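2-keto acid:ferredoxin oxidoreductase subunit alpha (PDB 1YD7) probably takes part in the CoA- and ferredoxin-dependent oxidative decarboxylation of 2-oxoglutarate to succinyl-CoA, as one subunit of a KorABCD heterotetramer. Local coordinates at residues A30-L35 / D165-A170; S50-A55 / K89-T94; I153-S158 / F171-K176. All coordinates share one frame; numbering follows the deposited sequence.

All three contacts belong to the parallel-sheet domain of thiamine-diphosphate-binding type and are carried by apolar side chains. Contacts 1 and 2 are buried in the core, whereas contact 3 lies at the edge strand 153-155 and is partly buried. Helix 160-177 is common to contacts 1 and 3: residues 165-170 pack on helix 25-36 and L173 on strand 153-155, while F171 also touches A33. Contact 2 sets helix 52-59 on the inner strand 90-95 and meets contact 1 where A33 CB lies 4.0 Å from M91 SE. Contact 1 rests mainly on alanine and threonine methyls, beside I168; contacts 2 and 3 use isoleucine and leucine branches, joined in contact 2 by selenomethionine and an alanine methyl.

Contact 1: A30-L35 / D165-A170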
loop_
_atom_site.group_PDB
_atom_site.type_symbol
_atom_site.label_atom_id
_atom_site.label_comp_id
_atom_site.label_asym_id
_atom_site.label_seq_id
_atom_site.Cartn_x
_atom_site.Cartn_y
_atom_site.Cartn_z
ATOM N N ALA A 30 2.584 -5.655 -0.299
ATOM C CA ALA A 30 1.411 -6.305 0.286
ATOM C C ALA A 30 1.592 -6.798 1.727
ATOM O O ALA A 30 0.742 -6.577 2.596
ATOM C CB ALA A 30 0.969 -7.468 -0.606
ATOM N N ARG A 31 2.690 -7.501 1.984
ATOM C CA ARG A 31 2.968 -7.978 3.327
ATOM C C ARG A 31 3.144 -6.843 4.335
ATOM O O ARG A 31 2.672 -6.940 5.471
ATOM C CB ARG A 31 4.213 -8.853 3.344
ATOM C CG ARG A 31 4.020 -10.148 2.637
ATOM C CD ARG A 31 5.163 -11.149 2.939
ATOM N NE ARG A 31 5.097 -12.300 2.024
ATOM C CZ ARG A 31 5.757 -13.451 2.189
ATOM N NH1 ARG A 31 6.497 -13.686 3.267
ATOM N NH2 ARG A 31 5.636 -14.401 1.277
ATOM N N ALA A 32 3.870 -5.807 3.925
ATOM C CA ALA A 32 4.078 -4.619 4.752
ATOM C C ALA A 32 2.755 -3.900 5.067
ATOM O O ALA A 32 2.502 -3.526 6.209
ATOM C CB ALA A 32 5.031 -3.659 4.059
ATOM N N ALA A 33 1.941 -3.704 4.035
ATOM C CA ALA A 33 0.659 -3.027 4.174
ATOM C C ALA A 33 -0.196 -3.747 5.206
ATOM O O ALA A 33 -0.657 -3.142 6.155
ATOM C CB ALA A 33 -0.031 -2.933 2.835
ATOM N N ILE A 34 -0.301 -5.065 5.069
ATOM C CA ILE A 34 -1.045 -5.896 5.999
ATOM C C ILE A 34 -0.470 -5.927 7.400
ATOM O O ILE A 34 -1.217 -5.864 8.390
ATOM C CB ILE A 34 -1.199 -7.310 5.426
ATOM C CG1 ILE A 34 -2.189 -7.242 4.258
ATOM C CG2 ILE A 34 -1.651 -8.270 6.477
ATOM C CD1 ILE A 34 -2.436 -8.510 3.565
ATOM N N LEU A 35 0.845 -6.044 7.516
ATOM C CA LEU A 35 1.469 -6.002 8.837
ATOM C C LEU A 35 1.264 -4.630 9.483
ATOM O O LEU A 35 1.192 -4.535 10.702
ATOM C CB LEU A 35 2.979 -6.354 8.782
ATOM C CG LEU A 35 3.309 -7.857 8.655
ATOM C CD1 LEU A 35 4.696 -8.040 8.039
ATOM C CD2 LEU A 35 3.217 -8.580 10.011
ATOM N N ASP A 165 10.086 -1.661 3.776
ATOM C CA ASP A 165 10.281 -0.674 4.827
ATOM C C ASP A 165 9.571 0.654 4.520
ATOM O O ASP A 165 9.061 1.284 5.415
ATOM C CB ASP A 165 11.775 -0.361 5.045
ATOM C CG ASP A 165 12.574 -1.536 5.605
ATOM O OD1 ASP A 165 12.057 -2.348 6.398
ATOM O OD2 ASP A 165 13.772 -1.620 5.262
ATOM N N PHE A 166 9.609 1.089 3.267
ATOM C CA PHE A 166 8.975 2.299 2.867
ATOM C C PHE A 166 7.443 2.167 2.906
ATOM O O PHE A 166 6.741 3.181 3.080
ATOM C CB PHE A 166 9.410 2.740 1.466
ATOM C CG PHE A 166 10.846 3.253 1.364
ATOM C CD1 PHE A 166 11.815 2.954 2.304
ATOM C CD2 PHE A 166 11.224 3.996 0.269
ATOM C CE1 PHE A 166 13.125 3.411 2.147
ATOM C CE2 PHE A 166 12.526 4.450 0.120
ATOM C CZ PHE A 166 13.470 4.154 1.067
ATOM N N THR A 167 6.918 0.950 2.703
ATOM C CA THR A 167 5.472 0.738 2.778
ATOM C C THR A 167 5.000 0.924 4.247
ATOM O O THR A 167 4.031 1.639 4.497
ATOM C CB THR A 167 5.036 -0.618 2.154
ATOM O OG1 THR A 167 5.229 -0.552 0.732
ATOM C CG2 THR A 167 3.556 -0.901 2.421
ATOM N N ILE A 168 5.713 0.320 5.195
ATOM C CA ILE A 168 5.430 0.525 6.600
ATOM C C ILE A 168 5.570 1.996 7.001
ATOM O O ILE A 168 4.713 2.537 7.726
ATOM C CB ILE A 168 6.297 -0.379 7.484
ATOM C CG1 ILE A 168 5.789 -1.817 7.387
ATOM C CG2 ILE A 168 6.262 0.085 8.943
ATOM C CD1 ILE A 168 6.741 -2.797 7.918
ATOM N N ARG A 169 6.633 2.644 6.526
ATOM C CA ARG A 169 6.842 4.035 6.814
ATOM C C ARG A 169 5.719 4.888 6.225
ATOM O O ARG A 169 5.316 5.862 6.853
ATOM C CB ARG A 169 8.231 4.490 6.356
ATOM C CG ARG A 169 8.532 5.970 6.597
ATOM C CD ARG A 169 10.018 6.242 6.929
ATOM N NE ARG A 169 10.965 5.651 5.976
ATOM C CZ ARG A 169 11.845 4.676 6.255
ATOM N NH1 ARG A 169 12.644 4.247 5.291
ATOM N NH2 ARG A 169 11.938 4.103 7.462
ATOM N N ALA A 170 5.194 4.522 5.047
ATOM C CA ALA A 170 4.144 5.305 4.416
ATOM C C ALA A 170 2.842 5.272 5.229
ATOM O O ALA A 170 2.176 6.278 5.320
ATOM C CB ALA A 170 3.883 4.840 3.011
#
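A32 turns its methyl group directly at helix 160-177, where T167 and I168 receive it from two sides. The pair of helices lies on one face of the parallel sheet in this thiamine-diphosphate-binding type of fold, although 129 residues lie between the two segments. Helices 25-36 and 160-177 run in nearly the same direction, with segment axes 8.2 Å apart and a signed crossing angle of -32°. A32, A33 and T167 put small groups at the crossing, consistent with the close approach; the CA atoms of A32 and I168 are 5.6 Å apart. The T167 methyl, CG2, comes closest. Its position anti to the backbone N (chi1 -69° for OG1) aims it across the interface, to 3.5 Å from A32 CB, and also brings it within 3.6 Å of A33 N. The hydroxyl of T167 stays on its own helix, hydrogen-bonded to A163 O, which satisfies this buried oxygen and helps fix the rotation that presents the methyl. I168 starts out along the side of its helix, and its CG1 branch then swings in beside the same alanine. Further along the same interface F164 touches A32 and F171 touches A33, while L183 of strand 180-185 touches T167. I168 CG1 lies 3.9 Å from A32 CB and equally far from A32 O.

Contact 2: S50-A55 / K89-T94; sequences SEIFEA and KAMTAT
The backbone N-H and C=O of M91, a selenomethionine in this structure, share two hydrogen bonds with F40 and A42 of the adjacent strand 40-43, while the M91 side chain rises from the sheet toward I52. I52 stands in the first turn of helix 52-59, just after the N-cap residue E51, and splits its two branches between M91 and A93. The ethyl branch, with CG1 anti to the backbone N (chi1 -180°), carries CD1 to 4.4 Å from M91 SE, a loose van der Waals approach. CG2 is thereby left between the backbone N and the carbonyl carbon and points at A93, whose CB is 4.1 Å away. M91 and A93 are two positions apart on strand 90-95 and therefore face the same side, so a single branched side chain spans both. This is helix-on-sheet packing within the parallel sheet of the thiamine-diphosphate-binding type of fold: strand 90-95 is an inner strand, flanked by 40-43 and 116-121, and helix 52-59 leans over its face. Y41 of strand 40-43 touches all three residues, and I29 of helix 25-36 closes in on I52. With the last torsion of M91 close to eclipsed (chi3 -26°), CE turns away from I52, and SE remains the M91 atom closest to I52 CD1.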
loop_
_atom_site.group_PDB
_atom_site.type_symbol
_atom_site.label_atom_id
_atom_site.label_comp_id
_atom_site.label_asym_id
_atom_site.label_seq_id
_atom_site.Cartn_x
_atom_site.Cartn_y
_atom_site.Cartn_z
ATOM N N SER A 50 2.153 -4.370 -12.201
ATOM C CA SER A 50 2.154 -4.752 -10.780
ATOM C C SER A 50 1.319 -5.990 -10.521
ATOM O O SER A 50 0.303 -6.202 -11.183
ATOM C CB SER A 50 1.629 -3.614 -9.891
ATOM O OG SER A 50 2.259 -3.609 -8.609
ATOM N N GLU A 51 1.758 -6.778 -9.536
ATOM C CA GLU A 51 1.042 -7.952 -9.066
ATOM C C GLU A 51 0.346 -7.730 -7.718
ATOM O O GLU A 51 -0.096 -8.682 -7.078
ATOM C CB GLU A 51 2.023 -9.136 -8.913
ATOM C CG GLU A 51 3.035 -9.326 -10.052
ATOM C CD GLU A 51 2.416 -9.296 -11.450
ATOM O OE1 GLU A 51 1.266 -9.780 -11.596
ATOM O OE2 GLU A 51 3.079 -8.765 -12.389
ATOM N N ILE A 52 0.262 -6.486 -7.271
ATOM C CA ILE A 52 -0.264 -6.198 -5.928
ATOM C C ILE A 52 -1.741 -6.497 -5.740
ATOM O O ILE A 52 -2.152 -6.959 -4.680
ATOM C CB ILE A 52 0.092 -4.754 -5.454
ATOM C CG1 ILE A 52 -0.469 -4.524 -4.067
ATOM C CG2 ILE A 52 -0.415 -3.719 -6.395
ATOM C CD1 ILE A 52 0.240 -3.496 -3.338
ATOM N N PHE A 53 -2.553 -6.283 -6.762
ATOM C CA PHE A 53 -3.984 -6.551 -6.626
ATOM C C PHE A 53 -4.231 -7.996 -6.173
ATOM O O PHE A 53 -4.981 -8.252 -5.199
ATOM C CB PHE A 53 -4.744 -6.254 -7.927
ATOM C CG PHE A 53 -6.207 -6.500 -7.812
ATOM C CD1 PHE A 53 -7.083 -5.456 -7.522
ATOM C CD2 PHE A 53 -6.716 -7.801 -7.928
ATOM C CE1 PHE A 53 -8.444 -5.698 -7.376
ATOM C CE2 PHE A 53 -8.065 -8.052 -7.773
ATOM C CZ PHE A 53 -8.937 -6.997 -7.494
ATOM N N GLU A 54 -3.598 -8.940 -6.879
ATOM C CA GLU A 54 -3.789 -10.376 -6.626
ATOM C C GLU A 54 -3.311 -10.795 -5.258
ATOM O O GLU A 54 -3.878 -11.689 -4.655
ATOM C CB GLU A 54 -3.085 -11.234 -7.690
ATOM C CG GLU A 54 -3.665 -11.077 -9.082
ATOM N N ALA A 55 -2.241 -10.188 -4.770
ATOM C CA ALA A 55 -1.741 -10.547 -3.442
ATOM C C ALA A 55 -2.738 -10.076 -2.389
ATOM O O ALA A 55 -3.050 -10.817 -1.470
ATOM C CB ALA A 55 -0.365 -9.940 -3.207
ATOM N N LYS A 89 -7.634 1.727 7.930
ATOM C CA LYS A 89 -6.355 2.015 7.237
ATOM C C LYS A 89 -6.493 1.551 5.803
ATOM O O LYS A 89 -6.690 0.368 5.556
ATOM C CB LYS A 89 -5.195 1.305 7.887
ATOM C CG LYS A 89 -4.747 1.884 9.192
ATOM C CD LYS A 89 -3.306 1.390 9.497
ATOM C CE LYS A 89 -2.852 1.830 10.847
ATOM N NZ LYS A 89 -1.460 1.485 11.087
ATOM N N ALA A 90 -6.412 2.487 4.865
ATOM C CA ALA A 90 -6.830 2.266 3.484
ATOM C C ALA A 90 -5.712 2.568 2.522
ATOM O O ALA A 90 -4.843 3.416 2.812
ATOM C CB ALA A 90 -8.026 3.153 3.135
HETATM N N MSE A 91 -5.735 1.857 1.394
HETATM C CA MSE A 91 -4.817 2.087 0.296
HETATM C C MSE A 91 -5.480 1.828 -1.050
HETATM O O MSE A 91 -6.508 1.167 -1.137
HETATM C CB MSE A 91 -3.506 1.294 0.476
HETATM C CG MSE A 91 -3.424 -0.085 -0.125
HETATM SE SE MSE A 91 -1.560 -0.918 -0.220
HETATM C CE MSE A 91 -0.386 0.472 -0.260
ATOM N N THR A 92 -4.914 2.425 -2.088
ATOM C CA THR A 92 -5.275 2.128 -3.455
ATOM C C THR A 92 -3.982 2.088 -4.264
ATOM O O THR A 92 -2.945 2.548 -3.787
ATOM C CB THR A 92 -6.293 3.166 -4.032
ATOM O OG1 THR A 92 -6.560 2.876 -5.417
ATOM C CG2 THR A 92 -5.779 4.616 -3.899
ATOM N N ALA A 93 -4.052 1.514 -5.463
ATOM C CA ALA A 93 -2.900 1.365 -6.358
ATOM C C ALA A 93 -3.258 1.727 -7.783
ATOM O O ALA A 93 -4.258 1.269 -8.298
ATOM C CB ALA A 93 -2.349 -0.050 -6.314
ATOM N N THR A 94 -2.427 2.550 -8.413
ATOM C CA THR A 94 -2.658 2.967 -9.795
ATOM C C THR A 94 -1.360 2.909 -10.596
ATOM O O THR A 94 -0.283 2.696 -10.034
ATOM C CB THR A 94 -3.312 4.374 -9.879
ATOM O OG1 THR A 94 -3.526 4.705 -11.255
ATOM C CG2 THR A 94 -2.454 5.456 -9.197
#

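Contact 3: I153-S158 / F171-K176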
loop_
_atom_site.group_PDB
_atom_site.type_symbol
_atom_site.label_atom_id
_atom_site.label_comp_id
_atom_site.label_asym_id
_atom_site.label_seq_id
_atom_site.Cartn_x
_atom_site.Cartn_y
_atom_site.Cartn_z
ATOM N N ILE A 153 3.921 14.070 0.615
ATOM C CA ILE A 153 4.928 13.167 1.109
ATOM C C ILE A 153 4.993 11.988 0.110
ATOM O O ILE A 153 3.964 11.411 -0.245
ATOM C CB ILE A 153 4.603 12.657 2.517
ATOM C CG1 ILE A 153 4.468 13.826 3.514
ATOM C CG2 ILE A 153 5.653 11.673 2.957
ATOM C CD1 ILE A 153 3.847 13.438 4.880
ATOM N N VAL A 154 6.203 11.677 -0.353
ATOM C CA VAL A 154 6.432 10.654 -1.374
ATOM C C VAL A 154 7.632 9.806 -0.997
ATOM O O VAL A 154 8.678 10.346 -0.696
ATOM C CB VAL A 154 6.690 11.285 -2.747
ATOM C CG1 VAL A 154 6.851 10.183 -3.833
ATOM C CG2 VAL A 154 5.563 12.217 -3.123
ATOM N N LEU A 155 7.471 8.484 -0.994
ATOM C CA LEU A 155 8.573 7.545 -0.800
ATOM C C LEU A 155 8.724 6.729 -2.089
ATOM O O LEU A 155 7.727 6.251 -2.670
ATOM C CB LEU A 155 8.305 6.593 0.363
ATOM C CG LEU A 155 8.176 7.155 1.789
ATOM C CD1 LEU A 155 6.795 7.665 2.016
ATOM C CD2 LEU A 155 8.494 6.098 2.839
ATOM N N SER A 156 9.976 6.554 -2.511
ATOM C CA SER A 156 10.334 5.895 -3.780
ATOM C C SER A 156 11.343 4.775 -3.536
ATOM O O SER A 156 12.541 5.046 -3.550
ATOM C CB SER A 156 10.977 6.904 -4.720
ATOM O OG SER A 156 9.999 7.644 -5.408
ATOM N N PRO A 157 10.863 3.531 -3.294
ATOM C CA PRO A 157 11.784 2.421 -3.044
ATOM C C PRO A 157 12.518 1.984 -4.330
ATOM O O PRO A 157 11.967 2.069 -5.427
ATOM C CB PRO A 157 10.871 1.317 -2.527
ATOM C CG PRO A 157 9.545 1.594 -3.144
ATOM C CD PRO A 157 9.451 3.089 -3.267
ATOM N N SER A 158 13.768 1.563 -4.170
ATOM C CA SER A 158 14.607 1.108 -5.302
ATOM C C SER A 158 15.006 -0.357 -5.167
ATOM O O SER A 158 15.475 -0.950 -6.118
ATOM C CB SER A 158 15.860 1.986 -5.406
ATOM O OG SER A 158 16.643 1.821 -4.240
ATOM N N PHE A 171 2.482 4.114 5.782
ATOM C CA PHE A 171 1.316 4.024 6.646
ATOM C C PHE A 171 1.569 4.848 7.914
ATOM O O PHE A 171 0.709 5.651 8.302
ATOM C CB PHE A 171 0.938 2.572 6.978
ATOM C CG PHE A 171 0.182 1.895 5.886
ATOM C CD1 PHE A 171 0.828 1.041 4.988
ATOM C CD2 PHE A 171 -1.161 2.133 5.725
ATOM C CE1 PHE A 171 0.151 0.466 3.942
ATOM C CE2 PHE A 171 -1.862 1.535 4.696
ATOM C CZ PHE A 171 -1.200 0.687 3.793
ATOM N N ASN A 172 2.745 4.689 8.523
ATOM C CA ASN A 172 3.080 5.464 9.721
ATOM C C ASN A 172 3.017 6.953 9.492
ATOM O O ASN A 172 2.486 7.646 10.337
ATOM C CB ASN A 172 4.425 5.088 10.329
ATOM C CG ASN A 172 4.376 3.777 10.989
ATOM O OD1 ASN A 172 3.290 3.275 11.216
ATOM N ND2 ASN A 172 5.544 3.179 11.291
ATOM N N LEU A 173 3.478 7.433 8.337
ATOM C CA LEU A 173 3.420 8.879 8.034
ATOM C C LEU A 173 1.997 9.364 7.781
ATOM O O LEU A 173 1.689 10.497 8.124
ATOM C CB LEU A 173 4.305 9.276 6.819
ATOM C CG LEU A 173 5.827 9.049 7.003
ATOM C CD1 LEU A 173 6.572 9.117 5.651
ATOM C CD2 LEU A 173 6.448 10.019 8.026
ATOM N N SER A 174 1.168 8.566 7.098
ATOM C CA SER A 174 -0.185 9.026 6.763
ATOM C C SER A 174 -1.002 9.109 8.069
ATOM O O SER A 174 -1.745 10.026 8.254
ATOM C CB SER A 174 -0.895 8.153 5.709
ATOM O OG SER A 174 -1.195 6.877 6.212
ATOM N N GLU A 175 -0.811 8.169 8.965
ATOM C CA GLU A 175 -1.428 8.240 10.283
ATOM C C GLU A 175 -0.891 9.388 11.163
ATOM O O GLU A 175 -1.690 10.170 11.689
ATOM C CB GLU A 175 -1.286 6.921 11.008
ATOM C CG GLU A 175 -1.905 5.733 10.278
ATOM C CD GLU A 175 -3.417 5.725 10.311
ATOM O OE1 GLU A 175 -3.949 6.048 11.366
ATOM O OE2 GLU A 175 -4.071 5.414 9.288
ATOM N N LYS A 176 0.435 9.493 11.309
ATOM C CA LYS A 176 1.096 10.605 12.029
ATOM C C LYS A 176 0.662 11.989 11.552
ATOM O O LYS A 176 0.366 12.861 12.371
ATOM C CB LYS A 176 2.648 10.532 11.964
ATOM C CG LYS A 176 3.339 11.257 13.175
ATOM C CD LYS A 176 4.783 11.796 12.889
ATOM C CE LYS A 176 5.960 10.977 13.526
ATOM N NZ LYS A 176 7.314 11.471 13.106
#
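A beta-alpha-beta crossover, strand 153-155 to helix 160-177 to strand 180-185, packs back on itself here: the helix lays L173 against the strand that precedes it. L173 points at the strand, and one methyl, CD1, makes both contacts. It lies 3.8 Å from I153 CG2 and 3.9 Å from L155 CD1, so the three methyl groups form a compact apolar cluster. I153 and L155 face the helix together, while V154 between them turns away, as expected for an extended strand. The L173 side chain crosses those of I153 and L155 at a slant. In I153 it is the short branch that touches, because CG2 sits anti to the backbone N and reaches over to the helix (chi1 -59° for CG1). I153 and L173 are partly exposed and L155 is buried, so the cluster runs from the interior toward the surface. Strand 153-155 is the outermost strand on its side of the sheet within this chain, and its backbone bonds to I182 and L184 tie it to strand 180-185. From that strand V181 packs beside I153 and L155, while F166 and R169, two turns and one turn before L173 on helix 160-177, touch L155.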